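Local atomic coordinates of erythrocyte membrane protein 1 (Plasmodium falciparum, PDB entry 6S8T), a protein that binds the human receptor ICAM-1 through this DBLbeta domain, one piece of a much longer PfEMP1 adhesin involved in cytoadhesion of malaria-infected erythrocytes. Residues 41-47 with 136-142; 126-132 with 213-217. The contacts are given in a common frame with arbitrary orientation. Numbering follows the deposited sequence.

Interaction 1 (41-47 with 136-142); sequences ADAKQGI and KAIHSLL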
loop_
_atom_site.group_PDB
_atom_site.type_symbol
_atom_site.label_atom_id
_atom_site.label_comp_id
_atom_site.label_asym_id
_atom_site.label_seq_id
_atom_site.Cartn_x
_atom_site.Cartn_y
_atom_site.Cartn_z
ATOM N N ALA A 41 11.220 18.653 12.874
ATOM C CA ALA A 41 12.329 17.904 13.444
ATOM C C ALA A 41 13.550 17.939 12.531
ATOM O O ALA A 41 13.470 18.293 11.352
ATOM C CB ALA A 41 11.924 16.451 13.710
ATOM N N ASP A 42 14.691 17.563 13.106
ATOM C CA ASP A 42 15.954 17.476 12.381
ATOM C C ASP A 42 16.734 16.296 12.940
ATOM O O ASP A 42 17.059 16.277 14.130
ATOM C CB ASP A 42 16.765 18.770 12.510
ATOM C CG ASP A 42 18.118 18.690 11.816
ATOM O OD1 ASP A 42 18.333 17.766 11.002
ATOM O OD2 ASP A 42 18.973 19.559 12.091
ATOM N N ALA A 43 17.034 15.319 12.080
ATOM C CA ALA A 43 17.721 14.116 12.538
ATOM C C ALA A 43 19.073 14.435 13.164
ATOM O O ALA A 43 19.483 13.770 14.122
ATOM C CB ALA A 43 17.887 13.134 11.377
ATOM N N LYS A 44 19.769 15.453 12.654
ATOM C CA LYS A 44 21.080 15.804 13.189
ATOM C C LYS A 44 21.014 16.302 14.626
ATOM O O LYS A 44 22.013 16.202 15.347
ATOM C CB LYS A 44 21.746 16.861 12.305
ATOM C CG LYS A 44 22.080 16.370 10.904
ATOM C CD LYS A 44 22.773 17.447 10.084
ATOM C CE LYS A 44 21.867 18.650 9.873
ATOM N NZ LYS A 44 22.527 19.706 9.055
ATOM N N GLN A 45 19.872 16.830 15.060
ATOM C CA GLN A 45 19.712 17.334 16.418
ATOM C C GLN A 45 19.290 16.253 17.406
ATOM O O GLN A 45 18.947 16.574 18.547
ATOM C CB GLN A 45 18.696 18.479 16.442
ATOM C CG GLN A 45 19.099 19.684 15.609
ATOM C CD GLN A 45 18.071 20.798 15.667
ATOM O OE1 GLN A 45 17.335 20.927 16.645
ATOM N NE2 GLN A 45 18.012 21.605 14.613
ATOM N N GLY A 46 19.305 14.985 16.997
ATOM C CA GLY A 46 18.998 13.888 17.887
ATOM C C GLY A 46 20.255 13.231 18.444
ATOM O O GLY A 46 21.368 13.457 17.979
ATOM N N ILE A 47 20.049 12.406 19.467
ATOM C CA ILE A 47 21.118 11.648 20.108
ATOM C C ILE A 47 20.814 10.166 19.940
ATOM O O ILE A 47 19.705 9.717 20.256
ATOM C CB ILE A 47 21.269 12.016 21.595
ATOM C CG1 ILE A 47 21.655 13.490 21.740
ATOM C CG2 ILE A 47 22.298 11.117 22.262
ATOM C CD1 ILE A 47 21.947 13.914 23.167
ATOM N N LYS A 136 14.905 15.003 23.639
ATOM C CA LYS A 136 14.937 15.329 22.219
ATOM C C LYS A 136 14.265 14.239 21.391
ATOM O O LYS A 136 14.756 13.844 20.331
ATOM C CB LYS A 136 16.372 15.563 21.748
ATOM C CG LYS A 136 17.063 16.741 22.425
ATOM C CD LYS A 136 18.292 17.193 21.648
ATOM C CE LYS A 136 19.583 16.905 22.403
ATOM N NZ LYS A 136 19.723 17.746 23.628
ATOM N N ALA A 137 13.117 13.747 21.865
ATOM C CA ALA A 137 12.412 12.675 21.171
ATOM C C ALA A 137 11.852 13.116 19.828
ATOM O O ALA A 137 11.620 12.269 18.959
ATOM C CB ALA A 137 11.282 12.131 22.045
ATOM N N ILE A 138 11.622 14.417 19.643
ATOM C CA ILE A 138 11.148 14.916 18.356
ATOM C C ILE A 138 12.179 14.642 17.269
ATOM O O ILE A 138 11.837 14.218 16.157
ATOM C CB ILE A 138 10.814 16.416 18.463
ATOM C CG1 ILE A 138 9.486 16.606 19.188
ATOM C CG2 ILE A 138 10.752 17.061 17.091
ATOM C CD1 ILE A 138 8.336 15.946 18.479
ATOM N N HIS A 139 13.455 14.857 17.580
ATOM C CA HIS A 139 14.522 14.718 16.597
ATOM C C HIS A 139 15.055 13.296 16.495
ATOM O O HIS A 139 15.442 12.867 15.402
ATOM C CB HIS A 139 15.669 15.672 16.941
ATOM C CG HIS A 139 15.230 17.089 17.152
ATOM N ND1 HIS A 139 14.937 17.940 16.108
ATOM C CD2 HIS A 139 15.028 17.801 18.285
ATOM C CE1 HIS A 139 14.580 19.118 16.589
ATOM N NE2 HIS A 139 14.625 19.059 17.908
ATOM N N SER A 140 15.087 12.554 17.604
ATOM C CA SER A 140 15.580 11.182 17.557
ATOM C C SER A 140 14.627 10.264 16.801
ATOM O O SER A 140 15.074 9.314 16.147
ATOM C CB SER A 140 15.812 10.656 18.975
ATOM O OG SER A 140 16.793 11.424 19.652
ATOM N N LEU A 141 13.318 10.525 16.874
ATOM C CA LEU A 141 12.363 9.688 16.155
ATOM C C LEU A 141 12.502 9.858 14.648
ATOM O O LEU A 141 12.385 8.883 13.896
ATOM C CB LEU A 141 10.935 10.009 16.598
ATOM C CG LEU A 141 9.824 9.239 15.874
ATOM C CD1 LEU A 141 9.970 7.745 16.101
ATOM C CD2 LEU A 141 8.448 9.716 16.317
ATOM N N LEU A 142 12.758 11.087 14.188
ATOM C CA LEU A 142 12.894 11.328 12.753
ATOM C C LEU A 142 14.079 10.565 12.173
ATOM O O LEU A 142 14.018 10.084 11.035
ATOM C CB LEU A 142 13.038 12.825 12.483
ATOM C CG LEU A 142 13.289 13.222 11.026
ATOM C CD1 LEU A 142 12.133 12.778 10.148
ATOM C CD2 LEU A 142 13.525 14.721 10.896
#
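K136, at the N-cap of helix 137-163, runs its aliphatic chain along Q45 and I47: K136 CD sits 3.2 Å from Q45 O, and K136 CE 3.9 Å from I47 CD1. I138 follows, its CG2 packing 3.6 Å from A41 CB. H139 ND1 accepts from D42 N at 3.0 Å, while Q45 lays its CB over the ring face in a CH-pi contact, 3.9 Å from the centroid. Residues 41-47, part of the loop between helix 16-32 and strand 97-98, lie across the first turns of that helix in the helical Duffy-binding-like domain. An Asx turn shapes them, K44 N donating to D42 OD1 at 3.2 Å. S140 OG donates to K136 O and accepts a weak bond from I47 N at 3.4 Å; G46 CA is 4.4 Å from S140 CA, and as a CB there would lie about 3.1 Å from S140 CA, glycine lets the loop come this close. L142 puts CD2 3.7 Å from A41 CB, and W252 of helix 246-268 packs against L142 too.

Interaction 2 (126-132 with 213-217); sequences LNVSWVT and IIFGK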
loop_
_atom_site.group_PDB
_atom_site.type_symbol
_atom_site.label_atom_id
_atom_site.label_comp_id
_atom_site.label_asym_id
_atom_site.label_seq_id
_atom_site.Cartn_x
_atom_site.Cartn_y
_atom_site.Cartn_z
ATOM N N LEU A 126 12.920 -0.638 19.212
ATOM C CA LEU A 126 13.416 0.610 19.771
ATOM C C LEU A 126 13.640 0.483 21.274
ATOM O O LEU A 126 12.956 -0.271 21.970
ATOM C CB LEU A 126 12.436 1.752 19.493
ATOM C CG LEU A 126 12.396 2.361 18.089
ATOM C CD1 LEU A 126 11.353 3.464 18.022
ATOM C CD2 LEU A 126 13.765 2.895 17.690
ATOM N N ASN A 127 14.622 1.230 21.768
ATOM C CA ASN A 127 14.822 1.430 23.201
ATOM C C ASN A 127 14.226 2.792 23.533
ATOM O O ASN A 127 14.829 3.830 23.245
ATOM C CB ASN A 127 16.300 1.350 23.569
ATOM C CG ASN A 127 16.540 1.529 25.057
ATOM O OD1 ASN A 127 16.678 2.651 25.546
ATOM N ND2 ASN A 127 16.593 0.419 25.785
ATOM N N VAL A 128 13.032 2.786 24.132
ATOM C CA VAL A 128 12.294 4.024 24.361
ATOM C C VAL A 128 13.030 4.968 25.300
ATOM O O VAL A 128 12.759 6.173 25.299
ATOM C CB VAL A 128 10.882 3.716 24.900
ATOM C CG1 VAL A 128 10.091 2.909 23.883
ATOM C CG2 VAL A 128 10.969 2.979 26.230
ATOM N N SER A 129 13.958 4.453 26.109
ATOM C CA SER A 129 14.754 5.331 26.960
ATOM C C SER A 129 15.731 6.154 26.131
ATOM O O SER A 129 15.859 7.368 26.328
ATOM C CB SER A 129 15.498 4.513 28.017
ATOM O OG SER A 129 14.592 3.898 28.916
ATOM N N TRP A 130 16.427 5.510 25.188
ATOM C CA TRP A 130 17.396 6.226 24.364
ATOM C C TRP A 130 16.726 7.290 23.505
ATOM O O TRP A 130 17.356 8.296 23.155
ATOM C CB TRP A 130 18.169 5.243 23.484
ATOM C CG TRP A 130 19.174 4.405 24.228
ATOM C CD1 TRP A 130 19.557 4.542 25.533
ATOM C CD2 TRP A 130 19.923 3.301 23.705
ATOM N NE1 TRP A 130 20.497 3.593 25.852
ATOM C CE2 TRP A 130 20.739 2.818 24.748
ATOM C CE3 TRP A 130 19.983 2.672 22.457
ATOM C CZ2 TRP A 130 21.603 1.737 24.580
ATOM C CZ3 TRP A 130 20.843 1.599 22.293
ATOM C CH2 TRP A 130 21.639 1.144 23.348
ATOM N N VAL A 131 15.453 7.096 23.166
ATOM C CA VAL A 131 14.753 8.062 22.327
ATOM C C VAL A 131 14.310 9.282 23.133
ATOM O O VAL A 131 14.323 10.405 22.616
ATOM C CB VAL A 131 13.561 7.381 21.632
ATOM C CG1 VAL A 131 12.849 8.351 20.701
ATOM C CG2 VAL A 131 14.026 6.152 20.867
ATOM N N THR A 132 13.936 9.100 24.403
ATOM C CA THR A 132 13.257 10.144 25.156
ATOM C C THR A 132 14.030 10.694 26.348
ATOM O O THR A 132 13.697 11.790 26.811
ATOM C CB THR A 132 11.901 9.635 25.669
ATOM O OG1 THR A 132 12.106 8.508 26.529
ATOM C CG2 THR A 132 11.007 9.227 24.507
ATOM N N ILE A 213 4.505 5.249 23.785
ATOM C CA ILE A 213 5.326 5.785 24.866
ATOM C C ILE A 213 6.111 7.002 24.393
ATOM O O ILE A 213 6.233 7.994 25.119
ATOM C CB ILE A 213 6.253 4.691 25.426
ATOM C CG1 ILE A 213 5.429 3.573 26.067
ATOM C CG2 ILE A 213 7.227 5.277 26.434
ATOM C CD1 ILE A 213 6.266 2.445 26.617
ATOM N N ILE A 214 6.645 6.950 23.171
ATOM C CA ILE A 214 7.436 8.065 22.655
ATOM C C ILE A 214 6.580 9.323 22.546
ATOM O O ILE A 214 6.958 10.396 23.032
ATOM C CB ILE A 214 8.071 7.694 21.303
ATOM C CG1 ILE A 214 9.087 6.563 21.482
ATOM C CG2 ILE A 214 8.738 8.906 20.676
ATOM C CD1 ILE A 214 9.612 6.005 20.179
ATOM N N PHE A 215 5.406 9.209 21.918
ATOM C CA PHE A 215 4.547 10.376 21.746
ATOM C C PHE A 215 3.936 10.854 23.057
ATOM O O PHE A 215 3.530 12.017 23.148
ATOM C CB PHE A 215 3.448 10.079 20.725
ATOM C CG PHE A 215 3.911 10.176 19.300
ATOM C CD1 PHE A 215 4.016 11.407 18.674
ATOM C CD2 PHE A 215 4.252 9.038 18.586
ATOM C CE1 PHE A 215 4.448 11.504 17.362
ATOM C CE2 PHE A 215 4.682 9.126 17.275
ATOM C CZ PHE A 215 4.781 10.360 16.661
ATOM N N GLY A 216 3.858 9.992 24.071
ATOM C CA GLY A 216 3.487 10.468 25.393
ATOM C C GLY A 216 4.510 11.436 25.955
ATOM O O GLY A 216 4.156 12.480 26.510
ATOM N N LYS A 217 5.796 11.107 25.810
ATOM C CA LYS A 217 6.851 12.037 26.195
ATOM C C LYS A 217 6.872 13.262 25.294
ATOM O O LYS A 217 7.231 14.356 25.746
ATOM C CB LYS A 217 8.211 11.338 26.161
ATOM C CG LYS A 217 8.561 10.574 27.426
ATOM C CD LYS A 217 8.739 11.516 28.604
ATOM C CE LYS A 217 9.355 10.797 29.792
ATOM N NZ LYS A 217 8.600 9.563 30.142
#
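Two helices of the Duffy-binding-like fold, the short 128-132 and the longer 202-221, run side by side here, their local axes 10.0 Å apart at closest approach and only 25° from parallel. The CA-to-CB bond of I214 points sideways, but the m,t rotamer carries CD1 across to the neighbouring segment, where it meets L126 CD1 at 3.8 Å and V131 CG1 at 4.0 Å; V128 CG1 lies 4.5 Å from I214 CG1. T132 OG1 donates to V128 O at 2.7 Å, one turn back within its own helix; with the hydroxyl turned that way, the methyl faces the partner, T132 CG2 lying 4.2 Å from I214 CA. V128, the third, also meets the more exposed I213, with V128 CB 4.3 Å from I213 CG2. N127 is the N-cap of the short helix; its OD1 accepts from W130 N at 2.9 Å. At the far end of the contact, K217 contributes its aliphatic root, K217 CB resting 3.9 Å from T132 CG2.

In the fold
The two contacts lie about 12 Å apart, centre to centre, well out from the middle of the chain, and both are partly buried. Helix 137-163 joins them: it belongs to interaction 1, follows helix 128-132 directly in sequence, and packs on both halves of interaction 2, A137 CB lying 3.8 Å from T132 CG2 and L141 CD2 3.7 Å from F215 CZ. One side of its first turns thus takes the 41-47 loop and another takes the helices. In interaction 1 two backbone NH groups, one weakly, bond to H139 and S140 beside apolar packing of A41; interaction 2 is carbon-to-carbon packing, mostly of apolar side chains, with no polar bond between its segments. Interaction 1 also buries more, 512 against 314 Å².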